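Local coordinates for protein hydroxyglutarate synthase (Pseudomonas putida, PDB 6W1G) that catalyses the iron(II)-dependent decarboxylation and hydroxylation of 2-oxoadipate to (R)-2-hydroxyglutarate in a D-lysine catabolic pathway, at residues I262-Q266 against Y396-P401. Sequence-based numbering, arbitrary orientation.
Sequences ILLRQ and YEDFLP
The Y396 ring carries CD2 of L263 over the centre of one face, a CH-pi contact with the methyl 3.8 Å from the ring centroid, and the backbone N of D398 over the opposite face; the carbonyl carbon of F399 lies in plane at its edge. The contact joins L263 and the first residues of strand 264-275, which pairs with 288-298 in a two-stranded antiparallel sheet of this glyoxalase-clan family member, to the loop after strand 389-393. A chi1 of -171° sets CG of Y396 opposite its backbone N and brings the ring against L263 CD2; across its own loop, Y396 OH donates a 2.7 Å hydrogen bond to F399 O from above the carbonyl plane. A phenylalanine here would probably leave F399 O without this donor. The F399 ring meets that of H70, a ligand of the bound nickel, edge-to-face. Farther along, the side chains of L264 and L400 cross at a slant, CD1 of L264 lying 3.7 Å from CG of L400. CD2 of L400 lies 3.5 Å from L264 O, a buried carbonyl oxygen with no polar partner. No direct hydrogen bond spans the segments; instead one water donates to Q266 OE1 at 2.7 Å and accepts from L400 N at 2.8 Å, while Q266 NE2 bonds to E253 OE1.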
loop_
_atom_site.group_PDB
_atom_site.type_symbol
_atom_site.label_atom_id
_atom_site.label_comp_id
_atom_site.label_asym_id
_atom_site.label_seq_id
_atom_site.Cartn_x
_atom_site.Cartn_y
_atom_site.Cartn_z
ATOM N N ILE A 262 7.083 12.635 2.767
ATOM C CA ILE A 262 5.680 12.780 2.434
ATOM C C ILE A 262 5.265 11.654 1.487
ATOM O O ILE A 262 6.057 11.176 0.669
ATOM C CB ILE A 262 5.354 14.174 1.834
ATOM C CG1 ILE A 262 6.181 14.440 0.571
ATOM C CG2 ILE A 262 5.572 15.244 2.897
ATOM C CD1 ILE A 262 5.919 15.822 -0.020
ATOM N N LEU A 263 3.993 11.250 1.593
ATOM C CA LEU A 263 3.463 10.153 0.777
ATOM C C LEU A 263 4.348 8.931 0.933
ATOM O O LEU A 263 4.526 8.438 2.053
ATOM C CB LEU A 263 3.213 10.569 -0.668
ATOM C CG LEU A 263 2.212 11.718 -0.813
ATOM C CD1 LEU A 263 1.947 12.004 -2.296
ATOM C CD2 LEU A 263 0.911 11.456 -0.114
ATOM N N LEU A 264 4.894 8.368 -0.160
ATOM C CA LEU A 264 5.818 7.259 -0.061
ATOM C C LEU A 264 6.844 7.411 -1.180
ATOM O O LEU A 264 6.625 8.146 -2.140
ATOM C CB LEU A 264 5.121 5.912 -0.076
ATOM C CG LEU A 264 4.411 5.504 -1.352
ATOM C CD1 LEU A 264 5.353 4.960 -2.415
ATOM C CD2 LEU A 264 3.373 4.441 -1.040
ATOM N N ARG A 265 7.936 6.663 -1.057
ATOM C CA ARG A 265 8.921 6.496 -2.105
ATOM C C ARG A 265 9.036 5.015 -2.399
ATOM O O ARG A 265 8.891 4.186 -1.492
ATOM C CB ARG A 265 10.269 7.007 -1.672
ATOM C CG ARG A 265 10.263 8.468 -1.257
ATOM C CD ARG A 265 11.659 8.995 -0.915
ATOM N NE ARG A 265 12.393 9.257 -2.148
ATOM C CZ ARG A 265 13.713 9.242 -2.283
ATOM N NH1 ARG A 265 14.489 8.963 -1.257
ATOM N NH2 ARG A 265 14.251 9.523 -3.474
ATOM N N GLN A 266 9.235 4.657 -3.673
ATOM C CA GLN A 266 9.290 3.247 -4.040
ATOM C C GLN A 266 10.205 3.017 -5.245
ATOM O O GLN A 266 10.393 3.906 -6.091
ATOM C CB GLN A 266 7.915 2.686 -4.386
ATOM C CG GLN A 266 7.277 3.349 -5.580
ATOM C CD GLN A 266 5.814 2.958 -5.867
ATOM O OE1 GLN A 266 4.980 2.736 -4.958
ATOM N NE2 GLN A 266 5.495 2.907 -7.151
ATOM N N TYR A 396 1.262 7.700 5.934
ATOM C CA TYR A 396 0.468 7.429 4.739
ATOM C C TYR A 396 0.300 5.939 4.559
ATOM O O TYR A 396 1.288 5.190 4.560
ATOM C CB TYR A 396 1.229 8.032 3.563
ATOM C CG TYR A 396 0.444 8.024 2.255
ATOM C CD1 TYR A 396 -0.774 8.680 2.175
ATOM C CD2 TYR A 396 0.932 7.408 1.120
ATOM C CE1 TYR A 396 -1.500 8.741 0.982
ATOM C CE2 TYR A 396 0.241 7.468 -0.077
ATOM C CZ TYR A 396 -1.000 8.127 -0.121
ATOM O OH TYR A 396 -1.758 8.243 -1.260
ATOM N N GLU A 397 -0.943 5.513 4.371
ATOM C CA GLU A 397 -1.327 4.120 4.257
ATOM C C GLU A 397 -1.687 3.700 2.852
ATOM O O GLU A 397 -1.940 2.500 2.621
ATOM C CB GLU A 397 -2.581 3.843 5.144
ATOM C CG GLU A 397 -2.380 4.215 6.576
ATOM C CD GLU A 397 -1.472 3.303 7.391
ATOM O OE1 GLU A 397 -0.929 2.305 6.852
ATOM O OE2 GLU A 397 -1.266 3.619 8.605
ATOM N N ASP A 398 -1.714 4.640 1.906
ATOM C CA ASP A 398 -2.213 4.406 0.538
ATOM C C ASP A 398 -1.047 4.416 -0.454
ATOM O O ASP A 398 0.071 4.029 -0.102
ATOM C CB ASP A 398 -3.345 5.384 0.295
ATOM C CG ASP A 398 -4.474 5.132 1.270
ATOM O OD1 ASP A 398 -5.095 4.065 1.143
ATOM O OD2 ASP A 398 -4.675 5.956 2.190
ATOM N N PHE A 399 -1.321 4.800 -1.697
ATOM C CA PHE A 399 -0.366 4.605 -2.779
ATOM C C PHE A 399 -0.216 5.903 -3.565
ATOM O O PHE A 399 -1.006 6.851 -3.393
ATOM C CB PHE A 399 -0.824 3.432 -3.635
ATOM C CG PHE A 399 -0.805 2.156 -2.834
ATOM C CD1 PHE A 399 0.346 1.434 -2.740
ATOM C CD2 PHE A 399 -1.886 1.743 -2.083
ATOM C CE1 PHE A 399 0.442 0.317 -1.962
ATOM C CE2 PHE A 399 -1.791 0.641 -1.253
ATOM C CZ PHE A 399 -0.657 -0.113 -1.240
ATOM N N LEU A 400 0.843 5.972 -4.374
ATOM C CA LEU A 400 1.059 7.189 -5.131
ATOM C C LEU A 400 -0.090 7.447 -6.099
ATOM O O LEU A 400 -0.641 6.509 -6.700
ATOM C CB LEU A 400 2.409 7.144 -5.848
ATOM C CG LEU A 400 3.641 7.155 -4.926
ATOM C CD1 LEU A 400 4.922 6.943 -5.740
ATOM C CD2 LEU A 400 3.712 8.449 -4.098
ATOM N N PRO A 401 -0.508 8.691 -6.255
ATOM C CA PRO A 401 -1.589 8.964 -7.197
ATOM C C PRO A 401 -1.152 8.770 -8.631
ATOM O O PRO A 401 0.027 8.887 -8.968
ATOM C CB PRO A 401 -1.939 10.431 -6.931
ATOM C CG PRO A 401 -0.731 11.017 -6.323
ATOM C CD PRO A 401 -0.054 9.912 -5.564
HETATM O O HOH W 1 2.427 3.707 -4.911
#